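Local coordinates for cytosol aminopeptidase (Coxiella burnetii, PDB 3IJ3), which probably removes amino-terminal residues from peptides as a manganese-dependent metalloaminopeptidase of the M17 family, at residues A[42-47]-A[92-97]; A[204-209]-A[229-234]; A[325-330]-A[416-421]; A[393-398]-A[469-474]. All blocks are in the same frame, centred on the assembly; numbering follows the deposited sequence.

Interaction 1 of 4, residues A[42-47]-A[92-97]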
loop_
_atom_site.group_PDB
_atom_site.type_symbol
_atom_site.label_atom_id
_atom_site.label_comp_id
_atom_site.label_asym_id
_atom_site.label_seq_id
_atom_site.Cartn_x
_atom_site.Cartn_y
_atom_site.Cartn_z
ATOM N N PRO A 42 -43.671 15.223 -23.870
ATOM C CA PRO A 42 -42.330 15.779 -23.742
ATOM C C PRO A 42 -42.317 17.262 -24.117
ATOM O O PRO A 42 -43.117 17.718 -24.954
ATOM C CB PRO A 42 -41.504 14.951 -24.740
ATOM C CG PRO A 42 -42.481 14.586 -25.792
ATOM C CD PRO A 42 -43.784 14.354 -25.058
ATOM N N MET A 43 -41.407 18.004 -23.507
ATOM C CA MET A 43 -41.328 19.434 -23.725
ATOM C C MET A 43 -39.911 19.951 -23.549
ATOM O O MET A 43 -39.177 19.501 -22.681
ATOM C CB MET A 43 -42.252 20.129 -22.699
ATOM C CG MET A 43 -42.370 21.668 -22.798
ATOM S SD MET A 43 -42.984 22.230 -24.382
ATOM C CE MET A 43 -44.631 21.522 -24.494
ATOM N N MET A 44 -39.522 20.878 -24.417
ATOM C CA MET A 44 -38.237 21.543 -24.306
ATOM C C MET A 44 -38.532 23.009 -24.035
ATOM O O MET A 44 -39.613 23.501 -24.390
ATOM C CB MET A 44 -37.383 21.360 -25.561
ATOM C CG MET A 44 -36.943 19.931 -25.774
ATOM S SD MET A 44 -35.677 19.763 -27.027
ATOM C CE MET A 44 -34.245 20.450 -26.187
ATOM N N PRO A 45 -37.593 23.711 -23.387
ATOM C CA PRO A 45 -37.785 25.112 -23.047
ATOM C C PRO A 45 -38.257 26.009 -24.184
ATOM O O PRO A 45 -39.148 26.838 -23.984
ATOM C CB PRO A 45 -36.394 25.546 -22.584
ATOM C CG PRO A 45 -35.788 24.320 -22.049
ATOM C CD PRO A 45 -36.304 23.197 -22.887
ATOM N N ASP A 46 -37.666 25.846 -25.367
ATOM C CA ASP A 46 -38.003 26.702 -26.502
ATOM C C ASP A 46 -39.428 26.576 -26.992
ATOM O O ASP A 46 -39.966 27.531 -27.560
ATOM C CB ASP A 46 -37.045 26.462 -27.677
ATOM C CG ASP A 46 -35.626 26.995 -27.414
ATOM O OD1 ASP A 46 -35.390 27.691 -26.396
ATOM O OD2 ASP A 46 -34.745 26.728 -28.249
ATOM N N GLU A 47 -40.039 25.415 -26.791
ATOM C CA GLU A 47 -41.412 25.195 -27.261
ATOM C C GLU A 47 -42.479 25.528 -26.237
ATOM O O GLU A 47 -43.655 25.631 -26.574
ATOM C CB GLU A 47 -41.611 23.738 -27.722
ATOM C CG GLU A 47 -41.021 23.437 -29.105
ATOM C CD GLU A 47 -39.513 23.497 -29.124
ATOM O OE1 GLU A 47 -38.896 22.768 -28.326
ATOM O OE2 GLU A 47 -38.953 24.255 -29.951
ATOM N N VAL A 92 -37.384 17.305 -21.595
ATOM C CA VAL A 92 -36.455 16.378 -22.245
ATOM C C VAL A 92 -35.177 17.091 -22.750
ATOM O O VAL A 92 -35.217 18.289 -23.061
ATOM C CB VAL A 92 -37.155 15.607 -23.401
ATOM C CG1 VAL A 92 -38.337 14.778 -22.845
ATOM C CG2 VAL A 92 -37.641 16.552 -24.484
ATOM N N SER A 93 -34.057 16.367 -22.749
ATOM C CA SER A 93 -32.745 16.899 -23.197
ATOM C C SER A 93 -32.824 17.238 -24.683
ATOM O O SER A 93 -32.172 18.164 -25.182
ATOM C CB SER A 93 -31.645 15.862 -22.987
ATOM O OG SER A 93 -31.650 15.345 -21.672
ATOM N N ASP A 94 -33.620 16.429 -25.392
ATOM C CA ASP A 94 -33.892 16.571 -26.831
ATOM C C ASP A 94 -35.114 15.675 -27.155
ATOM O O ASP A 94 -35.404 14.759 -26.382
ATOM C CB ASP A 94 -32.674 16.136 -27.645
ATOM C CG ASP A 94 -32.816 16.446 -29.122
ATOM O OD1 ASP A 94 -33.601 17.356 -29.476
ATOM O OD2 ASP A 94 -32.130 15.789 -29.925
ATOM N N TYR A 95 -35.836 15.925 -28.260
ATOM C CA TYR A 95 -36.996 15.088 -28.602
ATOM C C TYR A 95 -36.646 13.657 -29.061
ATOM O O TYR A 95 -37.540 12.812 -29.179
ATOM C CB TYR A 95 -37.924 15.804 -29.594
ATOM C CG TYR A 95 -38.597 17.025 -28.990
ATOM C CD1 TYR A 95 -39.686 16.892 -28.122
ATOM C CD2 TYR A 95 -38.153 18.315 -29.288
ATOM C CE1 TYR A 95 -40.318 18.043 -27.560
ATOM C CE2 TYR A 95 -38.769 19.449 -28.729
ATOM C CZ TYR A 95 -39.841 19.305 -27.872
ATOM O OH TYR A 95 -40.433 20.431 -27.342
ATOM N N GLU A 96 -35.358 13.385 -29.293
ATOM C CA GLU A 96 -34.897 12.043 -29.700
ATOM C C GLU A 96 -34.005 11.329 -28.656
ATOM O O GLU A 96 -33.472 10.261 -28.943
ATOM C CB GLU A 96 -34.137 12.122 -31.032
ATOM C CG GLU A 96 -34.971 12.563 -32.241
ATOM C CD GLU A 96 -35.329 14.043 -32.228
ATOM O OE1 GLU A 96 -36.490 14.383 -32.551
ATOM O OE2 GLU A 96 -34.457 14.870 -31.883
ATOM N N TYR A 97 -33.855 11.881 -27.450
ATOM C CA TYR A 97 -32.979 11.265 -26.428
ATOM C C TYR A 97 -33.569 10.003 -25.747
ATOM O O TYR A 97 -32.847 9.035 -25.493
ATOM C CB TYR A 97 -32.553 12.306 -25.399
ATOM C CG TYR A 97 -31.669 11.758 -24.323
ATOM C CD1 TYR A 97 -30.419 11.226 -24.631
ATOM C CD2 TYR A 97 -32.051 11.805 -22.991
ATOM C CE1 TYR A 97 -29.599 10.719 -23.644
ATOM C CE2 TYR A 97 -31.230 11.307 -21.995
ATOM C CZ TYR A 97 -30.003 10.770 -22.331
ATOM O OH TYR A 97 -29.189 10.273 -21.349
#

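Interaction 2 of 4, residues A[204-209]-A[229-234]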
loop_
_atom_site.group_PDB
_atom_site.type_symbol
_atom_site.label_atom_id
_atom_site.label_comp_id
_atom_site.label_asym_id
_atom_site.label_seq_id
_atom_site.Cartn_x
_atom_site.Cartn_y
_atom_site.Cartn_z
ATOM N N VAL A 204 -30.630 -28.180 -24.431
ATOM C CA VAL A 204 -29.540 -27.792 -23.548
ATOM C C VAL A 204 -28.792 -29.018 -23.052
ATOM O O VAL A 204 -29.401 -29.995 -22.575
ATOM C CB VAL A 204 -30.042 -27.011 -22.319
ATOM C CG1 VAL A 204 -28.854 -26.562 -21.439
ATOM C CG2 VAL A 204 -30.870 -25.802 -22.746
ATOM N N LYS A 205 -27.469 -28.943 -23.155
ATOM C CA LYS A 205 -26.555 -29.960 -22.688
ATOM C C LYS A 205 -25.705 -29.287 -21.601
ATOM O O LYS A 205 -25.265 -28.170 -21.790
ATOM C CB LYS A 205 -25.644 -30.401 -23.869
ATOM C CG LYS A 205 -24.471 -31.248 -23.477
ATOM C CD LYS A 205 -23.772 -31.862 -24.684
ATOM C CE LYS A 205 -23.113 -30.874 -25.582
ATOM N NZ LYS A 205 -22.377 -31.617 -26.649
ATOM N N ILE A 206 -25.492 -29.972 -20.483
ATOM C CA ILE A 206 -24.639 -29.483 -19.402
ATOM C C ILE A 206 -23.458 -30.438 -19.301
ATOM O O ILE A 206 -23.647 -31.651 -19.094
ATOM C CB ILE A 206 -25.373 -29.476 -18.065
ATOM C CG1 ILE A 206 -26.681 -28.677 -18.152
ATOM C CG2 ILE A 206 -24.452 -28.959 -16.939
ATOM C CD1 ILE A 206 -26.514 -27.230 -18.509
ATOM N N ILE A 207 -22.259 -29.890 -19.487
ATOM C CA ILE A 207 -21.028 -30.654 -19.401
ATOM C C ILE A 207 -20.463 -30.390 -17.997
ATOM O O ILE A 207 -20.169 -29.254 -17.634
ATOM C CB ILE A 207 -20.022 -30.284 -20.502
ATOM C CG1 ILE A 207 -20.675 -30.474 -21.883
ATOM C CG2 ILE A 207 -18.723 -31.143 -20.362
ATOM C CD1 ILE A 207 -19.719 -30.214 -23.073
ATOM N N GLU A 208 -20.355 -31.460 -17.200
ATOM C CA GLU A 208 -19.891 -31.392 -15.782
ATOM C C GLU A 208 -18.798 -32.392 -15.408
ATOM O O GLU A 208 -18.366 -33.207 -16.223
ATOM C CB GLU A 208 -21.062 -31.766 -14.849
ATOM C CG GLU A 208 -22.330 -30.943 -14.946
ATOM C CD GLU A 208 -23.454 -31.522 -14.078
ATOM O OE1 GLU A 208 -23.220 -31.857 -12.879
ATOM O OE2 GLU A 208 -24.582 -31.635 -14.594
ATOM N N SER A 209 -18.346 -32.293 -14.150
ATOM C CA SER A 209 -17.473 -33.278 -13.539
ATOM C C SER A 209 -16.404 -33.888 -14.406
ATOM O O SER A 209 -15.620 -33.152 -14.990
ATOM C CB SER A 209 -18.355 -34.354 -12.886
ATOM O OG SER A 209 -19.248 -33.768 -11.962
ATOM N N PRO A 229 -19.234 -26.977 -8.060
ATOM C CA PRO A 229 -18.378 -27.371 -9.179
ATOM C C PRO A 229 -18.641 -26.682 -10.507
ATOM O O PRO A 229 -19.772 -26.244 -10.760
ATOM C CB PRO A 229 -18.582 -28.884 -9.290
ATOM C CG PRO A 229 -19.678 -29.247 -8.415
ATOM C CD PRO A 229 -20.004 -28.107 -7.512
ATOM N N PRO A 230 -17.602 -26.617 -11.353
ATOM C CA PRO A 230 -17.714 -25.952 -12.646
ATOM C C PRO A 230 -18.466 -26.772 -13.677
ATOM O O PRO A 230 -18.535 -28.006 -13.583
ATOM C CB PRO A 230 -16.258 -25.786 -13.057
ATOM C CG PRO A 230 -15.579 -26.982 -12.492
ATOM C CD PRO A 230 -16.249 -27.163 -11.143
ATOM N N LEU A 231 -18.985 -26.080 -14.681
ATOM C CA LEU A 231 -19.704 -26.739 -15.773
ATOM C C LEU A 231 -19.704 -25.879 -17.020
ATOM O O LEU A 231 -19.302 -24.715 -16.982
ATOM C CB LEU A 231 -21.106 -27.097 -15.316
ATOM C CG LEU A 231 -22.002 -25.991 -14.788
ATOM C CD1 LEU A 231 -22.670 -25.340 -15.985
ATOM C CD2 LEU A 231 -23.083 -26.450 -13.831
ATOM N N LEU A 232 -20.096 -26.491 -18.131
ATOM C CA LEU A 232 -20.258 -25.793 -19.390
ATOM C C LEU A 232 -21.693 -26.003 -19.839
ATOM O O LEU A 232 -22.183 -27.133 -19.885
ATOM C CB LEU A 232 -19.296 -26.310 -20.458
ATOM C CG LEU A 232 -19.468 -25.742 -21.868
ATOM C CD1 LEU A 232 -19.166 -24.232 -21.923
ATOM C CD2 LEU A 232 -18.594 -26.503 -22.832
ATOM N N ILE A 233 -22.376 -24.903 -20.099
ATOM C CA ILE A 233 -23.759 -24.915 -20.607
ATOM C C ILE A 233 -23.689 -24.746 -22.134
ATOM O O ILE A 233 -23.060 -23.805 -22.604
ATOM C CB ILE A 233 -24.551 -23.737 -20.010
ATOM C CG1 ILE A 233 -24.548 -23.815 -18.492
ATOM C CG2 ILE A 233 -26.013 -23.705 -20.552
ATOM C CD1 ILE A 233 -24.812 -22.463 -17.816
ATOM N N ASP A 234 -24.402 -25.600 -22.879
ATOM C CA ASP A 234 -24.395 -25.612 -24.355
ATOM C C ASP A 234 -25.830 -25.734 -24.855
ATOM O O ASP A 234 -26.433 -26.800 -24.747
ATOM C CB ASP A 234 -23.529 -26.794 -24.816
ATOM C CG ASP A 234 -23.284 -26.849 -26.341
ATOM O OD1 ASP A 234 -23.794 -26.011 -27.091
ATOM O OD2 ASP A 234 -22.528 -27.775 -26.783
HETATM O O HOH W 1 -20.213 -29.078 -26.153
HETATM O O HOH W 2 -16.322 -30.267 -13.200
HETATM O O HOH W 3 -18.642 -30.184 -12.279
#

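Interaction 3 of 4, residues A[325-330]-A[416-421]. With SO4 (sulfate ion), chain F.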
loop_
_atom_site.group_PDB
_atom_site.type_symbol
_atom_site.label_atom_id
_atom_site.label_comp_id
_atom_site.label_asym_id
_atom_site.label_seq_id
_atom_site.Cartn_x
_atom_site.Cartn_y
_atom_site.Cartn_z
ATOM N N THR A 325 -1.007 -24.803 -24.450
ATOM C CA THR A 325 -0.742 -24.772 -22.997
ATOM C C THR A 325 -0.714 -23.306 -22.542
ATOM O O THR A 325 -0.150 -22.465 -23.227
ATOM C CB THR A 325 0.550 -25.490 -22.620
ATOM O OG1 THR A 325 1.635 -25.013 -23.417
ATOM C CG2 THR A 325 0.365 -27.012 -22.819
ATOM N N ILE A 326 -1.314 -23.022 -21.386
ATOM C CA ILE A 326 -1.352 -21.672 -20.833
ATOM C C ILE A 326 -0.645 -21.646 -19.483
ATOM O O ILE A 326 -0.997 -22.411 -18.584
ATOM C CB ILE A 326 -2.782 -21.235 -20.541
ATOM C CG1 ILE A 326 -3.656 -21.355 -21.788
ATOM C CG2 ILE A 326 -2.797 -19.820 -20.028
ATOM C CD1 ILE A 326 -5.118 -21.299 -21.399
ATOM N N GLU A 327 0.354 -20.796 -19.360
ATOM C CA GLU A 327 1.028 -20.597 -18.098
ATOM C C GLU A 327 0.241 -19.524 -17.360
ATOM O O GLU A 327 0.083 -18.392 -17.859
ATOM C CB GLU A 327 2.470 -20.156 -18.280
ATOM C CG GLU A 327 3.179 -19.979 -16.905
ATOM C CD GLU A 327 4.618 -19.519 -17.002
ATOM O OE1 GLU A 327 5.015 -18.954 -18.055
ATOM O OE2 GLU A 327 5.363 -19.721 -15.996
ATOM N N ILE A 328 -0.209 -19.840 -16.159
ATOM C CA ILE A 328 -0.972 -18.892 -15.363
ATOM C C ILE A 328 -0.034 -17.927 -14.648
ATOM O O ILE A 328 0.744 -18.310 -13.748
ATOM C CB ILE A 328 -1.857 -19.599 -14.313
ATOM C CG1 ILE A 328 -2.798 -20.610 -14.990
ATOM C CG2 ILE A 328 -2.654 -18.547 -13.463
ATOM C CD1 ILE A 328 -3.692 -19.995 -16.116
ATOM N N THR A 329 -0.089 -16.673 -15.063
ATOM C CA THR A 329 0.711 -15.607 -14.460
ATOM C C THR A 329 -0.142 -14.686 -13.583
ATOM O O THR A 329 0.394 -13.820 -12.912
ATOM C CB THR A 329 1.481 -14.793 -15.519
ATOM O OG1 THR A 329 0.600 -14.365 -16.538
ATOM C CG2 THR A 329 2.568 -15.661 -16.162
ATOM N N ASN A 330 -1.454 -14.876 -13.612
ATOM C CA ASN A 330 -2.391 -14.097 -12.779
ATOM C C ASN A 330 -3.631 -14.943 -12.640
ATOM O O ASN A 330 -4.352 -15.150 -13.624
ATOM C CB ASN A 330 -2.708 -12.759 -13.438
ATOM C CG ASN A 330 -3.664 -11.900 -12.624
ATOM O OD1 ASN A 330 -4.112 -12.280 -11.529
ATOM N ND2 ASN A 330 -3.979 -10.716 -13.162
ATOM N N ASP A 416 2.830 -22.431 -24.175
ATOM C CA ASP A 416 2.591 -21.729 -25.452
ATOM C C ASP A 416 2.366 -20.217 -25.267
ATOM O O ASP A 416 2.792 -19.397 -26.117
ATOM C CB ASP A 416 1.425 -22.353 -26.213
ATOM C CG ASP A 416 1.726 -23.752 -26.683
ATOM O OD1 ASP A 416 2.876 -23.983 -27.177
ATOM O OD2 ASP A 416 0.811 -24.624 -26.578
ATOM N N LEU A 417 1.702 -19.848 -24.173
ATOM C CA LEU A 417 1.495 -18.442 -23.839
ATOM C C LEU A 417 1.091 -18.302 -22.381
ATOM O O LEU A 417 0.778 -19.268 -21.732
ATOM C CB LEU A 417 0.429 -17.783 -24.701
ATOM C CG LEU A 417 -1.014 -18.202 -24.528
ATOM C CD1 LEU A 417 -1.953 -17.202 -25.305
ATOM C CD2 LEU A 417 -1.237 -19.656 -24.982
ATOM N N THR A 418 1.160 -17.087 -21.884
ATOM C CA THR A 418 0.705 -16.790 -20.532
ATOM C C THR A 418 -0.699 -16.254 -20.635
ATOM O O THR A 418 -1.162 -15.932 -21.730
ATOM C CB THR A 418 1.565 -15.723 -19.842
ATOM O OG1 THR A 418 1.466 -14.485 -20.564
ATOM C CG2 THR A 418 3.036 -16.149 -19.741
ATOM N N ASN A 419 -1.397 -16.165 -19.496
ATOM C CA ASN A 419 -2.728 -15.580 -19.534
ATOM C C ASN A 419 -2.744 -14.095 -19.214
ATOM O O ASN A 419 -3.767 -13.477 -19.389
ATOM C CB ASN A 419 -3.730 -16.298 -18.628
ATOM C CG ASN A 419 -3.473 -16.099 -17.180
ATOM O OD1 ASN A 419 -2.327 -16.014 -16.743
ATOM N ND2 ASN A 419 -4.572 -16.082 -16.373
ATOM N N SER A 420 -1.644 -13.506 -18.779
ATOM C CA SER A 420 -1.646 -12.077 -18.480
ATOM C C SER A 420 -0.330 -11.468 -18.855
ATOM O O SER A 420 0.690 -12.162 -18.926
ATOM C CB SER A 420 -1.909 -11.781 -16.998
ATOM O OG SER A 420 -0.797 -12.216 -16.230
ATOM N N SER A 421 -0.345 -10.153 -19.028
ATOM C CA SER A 421 0.855 -9.446 -19.469
ATOM C C SER A 421 1.822 -9.059 -18.383
ATOM O O SER A 421 1.553 -9.124 -17.172
ATOM C CB SER A 421 0.507 -8.265 -20.434
ATOM O OG SER A 421 -0.445 -7.345 -19.927
HETATM S S SO4 F . -3.921 -8.083 -18.416
HETATM O O1 SO4 F . -3.851 -7.627 -17.027
HETATM O O2 SO4 F . -3.308 -9.400 -18.564
HETATM O O3 SO4 F . -5.275 -8.115 -18.931
HETATM O O4 SO4 F . -3.167 -7.117 -19.223
#

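Interaction 4 of 4, residues A[393-398]-A[469-474]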
loop_
_atom_site.group_PDB
_atom_site.type_symbol
_atom_site.label_atom_id
_atom_site.label_comp_id
_atom_site.label_asym_id
_atom_site.label_seq_id
_atom_site.Cartn_x
_atom_site.Cartn_y
_atom_site.Cartn_z
ATOM N N THR A 393 -29.097 2.519 -32.993
ATOM C CA THR A 393 -29.826 2.181 -31.787
ATOM C C THR A 393 -29.524 3.061 -30.570
ATOM O O THR A 393 -30.168 2.909 -29.535
ATOM C CB THR A 393 -29.493 0.737 -31.352
ATOM O OG1 THR A 393 -28.069 0.613 -31.161
ATOM C CG2 THR A 393 -29.957 -0.265 -32.414
ATOM N N ASP A 394 -28.545 3.944 -30.682
ATOM C CA ASP A 394 -28.077 4.735 -29.531
ATOM C C ASP A 394 -27.759 3.803 -28.350
ATOM O O ASP A 394 -28.178 4.037 -27.209
ATOM C CB ASP A 394 -29.075 5.828 -29.100
ATOM C CG ASP A 394 -28.518 6.716 -27.963
ATOM O OD1 ASP A 394 -27.268 6.798 -27.811
ATOM O OD2 ASP A 394 -29.323 7.337 -27.229
ATOM N N ASP A 395 -27.069 2.697 -28.639
ATOM C CA ASP A 395 -26.636 1.750 -27.630
ATOM C C ASP A 395 -25.119 1.789 -27.815
ATOM O O ASP A 395 -24.586 1.119 -28.689
ATOM C CB ASP A 395 -27.220 0.375 -27.914
ATOM C CG ASP A 395 -26.857 -0.647 -26.875
ATOM O OD1 ASP A 395 -26.451 -0.276 -25.747
ATOM O OD2 ASP A 395 -27.030 -1.850 -27.192
ATOM N N PRO A 396 -24.433 2.599 -27.005
ATOM C CA PRO A 396 -23.017 2.858 -27.273
ATOM C C PRO A 396 -22.031 1.716 -27.143
ATOM O O PRO A 396 -22.172 0.868 -26.287
ATOM C CB PRO A 396 -22.644 3.984 -26.290
ATOM C CG PRO A 396 -23.736 4.125 -25.355
ATOM C CD PRO A 396 -24.955 3.379 -25.871
ATOM N N LEU A 397 -21.040 1.754 -28.029
ATOM C CA LEU A 397 -19.934 0.832 -28.035
ATOM C C LEU A 397 -18.776 1.536 -28.737
ATOM O O LEU A 397 -18.987 2.517 -29.471
ATOM C CB LEU A 397 -20.311 -0.501 -28.677
ATOM C CG LEU A 397 -20.680 -0.650 -30.115
ATOM C CD1 LEU A 397 -19.409 -0.764 -30.950
ATOM C CD2 LEU A 397 -21.560 -1.906 -30.327
ATOM N N TRP A 398 -17.562 1.048 -28.497
ATOM C CA TRP A 398 -16.392 1.649 -29.102
ATOM C C TRP A 398 -15.390 0.569 -29.402
ATOM O O TRP A 398 -15.092 -0.260 -28.553
ATOM C CB TRP A 398 -15.775 2.714 -28.169
ATOM C CG TRP A 398 -14.765 3.583 -28.874
ATOM C CD1 TRP A 398 -13.385 3.420 -28.914
ATOM C CD2 TRP A 398 -15.054 4.700 -29.694
ATOM N NE1 TRP A 398 -12.839 4.381 -29.703
ATOM C CE2 TRP A 398 -13.829 5.183 -30.195
ATOM C CE3 TRP A 398 -16.239 5.354 -30.062
ATOM C CZ2 TRP A 398 -13.751 6.303 -31.016
ATOM C CZ3 TRP A 398 -16.158 6.459 -30.895
ATOM C CH2 TRP A 398 -14.925 6.920 -31.360
ATOM N N ALA A 469 -24.915 -2.974 -24.818
ATOM C CA ALA A 469 -24.484 -3.486 -26.130
ATOM C C ALA A 469 -25.476 -4.356 -26.906
ATOM O O ALA A 469 -25.361 -4.444 -28.130
ATOM C CB ALA A 469 -23.163 -4.243 -26.026
ATOM N N LEU A 470 -26.435 -4.975 -26.215
ATOM C CA LEU A 470 -27.371 -5.908 -26.855
ATOM C C LEU A 470 -28.279 -5.385 -27.904
ATOM O O LEU A 470 -28.547 -6.103 -28.872
ATOM C CB LEU A 470 -28.236 -6.665 -25.820
ATOM C CG LEU A 470 -27.512 -7.549 -24.857
ATOM C CD1 LEU A 470 -28.560 -8.522 -24.279
ATOM C CD2 LEU A 470 -26.434 -8.296 -25.592
ATOM N N ARG A 471 -28.809 -4.174 -27.726
ATOM C CA ARG A 471 -29.676 -3.612 -28.743
ATOM C C ARG A 471 -28.890 -3.416 -30.030
ATOM O O ARG A 471 -29.390 -3.727 -31.106
ATOM C CB ARG A 471 -30.363 -2.308 -28.318
ATOM C CG ARG A 471 -31.287 -2.475 -27.111
ATOM C CD ARG A 471 -32.475 -1.554 -27.211
ATOM N NE ARG A 471 -33.246 -1.903 -28.401
ATOM C CZ ARG A 471 -33.156 -1.276 -29.568
ATOM N NH1 ARG A 471 -32.367 -0.220 -29.703
ATOM N NH2 ARG A 471 -33.886 -1.685 -30.585
ATOM N N ALA A 472 -27.644 -2.959 -29.909
ATOM C CA ALA A 472 -26.787 -2.746 -31.091
ATOM C C ALA A 472 -26.544 -4.084 -31.765
ATOM O O ALA A 472 -26.717 -4.219 -32.976
ATOM C CB ALA A 472 -25.422 -2.117 -30.694
ATOM N N VAL A 473 -26.108 -5.069 -30.987
ATOM C CA VAL A 473 -25.824 -6.398 -31.563
ATOM C C VAL A 473 -27.072 -6.993 -32.209
ATOM O O VAL A 473 -26.998 -7.514 -33.321
ATOM C CB VAL A 473 -25.238 -7.385 -30.552
ATOM C CG1 VAL A 473 -25.048 -8.788 -31.201
ATOM C CG2 VAL A 473 -23.907 -6.847 -29.978
ATOM N N PHE A 474 -28.221 -6.912 -31.530
ATOM C CA PHE A 474 -29.442 -7.461 -32.102
ATOM C C PHE A 474 -29.839 -6.772 -33.401
ATOM O O PHE A 474 -30.296 -7.425 -34.359
ATOM C CB PHE A 474 -30.616 -7.483 -31.105
ATOM C CG PHE A 474 -31.786 -8.249 -31.620
ATOM C CD1 PHE A 474 -31.742 -9.632 -31.691
ATOM C CD2 PHE A 474 -32.926 -7.601 -32.067
ATOM C CE1 PHE A 474 -32.797 -10.365 -32.223
ATOM C CE2 PHE A 474 -33.996 -8.333 -32.579
ATOM C CZ PHE A 474 -33.920 -9.733 -32.641
HETATM O O HOH W 4 -24.151 0.141 -24.624
#

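Interaction 1 of 4, residues A[42-47]-A[92-97]
Two groups of 42-47 grip the hydroxyl of Tyr-95. Its OH takes the backbone N-H of Met-44 (N to OH 3.1 Å, a bent bond of 136°) and donates to Glu-47 OE1 at 3.0 Å, meeting that oxygen on its anti side and out of the carboxylate plane. Glu-47 folds back at chi2 (68°), which lets its carboxylate slide past the end of the ring, the planes 61° apart. Met-44 covers one face: CG sits 3.9 Å from the ring centroid as a CH-pi contact, while SD comes in obliquely as a Met-aromatic partner. The bend at chi3 swings CE onto the backbone O of Ser-93. All this happens where strand 38-43 leaves the mixed sheet of the N-terminal domain, next to the exit of strand 85-91. There Val-92 N still bonds Met-43 O at 3.0 Å, continuing the pairing of Met-43 with Leu-90. Val-92 CG1 rests on Pro-42 CB, 3.7 Å away, and Pro-42 O lies at the edge of the Tyr-95 ring.

Interaction 2 of 4, residues A[204-209]-A[229-234]
An antiparallel strand pair forms the outer end of the catalytic domain's mixed sheet, 204-208 running against 231-234 at 164° with axes 4.7 Å apart. Lys-205 and Asp-234 exchange two backbone bonds, and so do Ile-207 and Leu-232, whose N and O atoms are 2.8 Å apart in both directions and lie in the carbonyl planes. Between them sits the non-hydrogen-bonded pair Ile-206 and Ile-233, Ile-206 CD1 lying alongside Ile-233 CG1 at 3.9 Å. On this face Ile-206, Leu-231 and Ile-233 pack against helix 186-200. On the other face Ile-207 CD1 meets Leu-232 CD2 at 3.9 Å, where Leu-212 of helix 209-215 and Phe-216 pack on both. Lys-205 NZ stays 3.8 Å from Asp-234 OD2, a long salt bridge; a water bound to OD2 makes only a weak link to NZ. Arg-297, on adjacent strand 295-305, is that carboxylate's stronger partner. Helices on both faces of a paired strand edge are characteristic of the layered alpha/beta fold of M17 catalytic domains.

Interaction 3 of 4, residues A[325-330]-A[416-421]
The side-chain amide of Asn-419 is gripped by the backbone of 325-330 at both its polar ends. Over one of its faces lies Ile-328 CD1, 4.0 Å from Asn-419 CG. In its plane, ND2 donates to Asn-330 O at 2.9 Å; Thr-329 N reaches OD1 at 2.9 Å, somewhat tilted from the plane, with Asn-330 N as a weak second donor. Asn-419 CG stands between the backbone N and the carbonyl carbon (chi1 70°), which turns the amide back onto the backbone of Thr-329 and Asn-330, beyond the end of the strand pairing. A second flat group, the carboxylate of Asp-416, takes Thr-325 N on the anti side of OD2 (2.8 Å), tilted 29° out of its plane. Asp-416 N bonds Thr-325 OG1, which also binds Tyr-143 O of the second subunit. Between the two lies a short parallel pairing, where Glu-327 N meets Leu-417 O at 2.9 Å and Glu-327 O accepts Asn-419 N. Thr-329 OG1 and Ser-420 OG share a hydrogen bond of 2.6 Å. Ser-421 binds a sulfate, probably from the crystallisation liquor, through N and OG; Arg-336 also donates to it. Asn-330 opens the NTDAEGRV family signature, which includes Glu-334, one of the residues of the lithium site. Strand 317-319 flanks 325-327 on its other edge, while Phe-434 of helix 427-436 packs on Ile-326, Leu-417 and Asn-419.

Interaction 4 of 4, residues A[393-398]-A[469-474]
Hydrogen bonding centres on the carboxylate of Asp-395, set against the first turn of helix 470-481. OD2 accepts Ala-472 N at 3.0 Å through its anti lone pair, the bond nearly straight at 160°. OD1 takes Ala-469 N, 3.2 Å away on the syn side and 23° out of the carboxylate plane, a more bent approach. With CG anti to the backbone N (chi1 -178°), the side chain of Asp-395 extends straight from its loop to the helix start, where Ala-469 occupies the N-cap position. A water ties the same region together, donating to Asp-395 OD1 at 2.6 Å and to Pro-396 O while accepting Ala-469 N.

Among the apolar contacts, Leu-397 CD2 touches Ala-472 CB at 3.9 Å, and both Leu-397 and Ala-469 rest on Phe-448 of strand 445-454. On the other flank Thr-393 and Arg-471 run alongside each other, head to tail; in the conformer modelled here, NH1 of Arg-471 lies beside Thr-393 CB. Thr-393 OG1 is turned to Ala-389 O of its own helix, which ends in a Schellman motif with Asp-394 as C-prime residue.

Set on the amino-terminal N-H groups of helix 470-481, the carboxylate of Asp-395 faces the positive end of the helix dipole, which probably favours its ionised form.

Overall arrangement
Interaction 1 stands alone in the N-terminal domain, whose six-stranded sheet it borders; the other three belong to the catalytic domain. Along the chain interactions 1 and 2 close in turn before 3 and 4 open, and these last two interleave, 325-330 and 393-398 preceding 416-421 and 469-474. Interaction 4 is the most central, about 10 Å from the chain centre. Its centre is about 23 Å from that of interaction 1, and at one point the two domains touch here, Tyr-97 packing against Asp-394. Interactions 2 and 3, about 24 Å apart between centres, lie on the far side from interaction 1, the former on the main catalytic sheet, the latter on a separate small sheet reached by the second subunit.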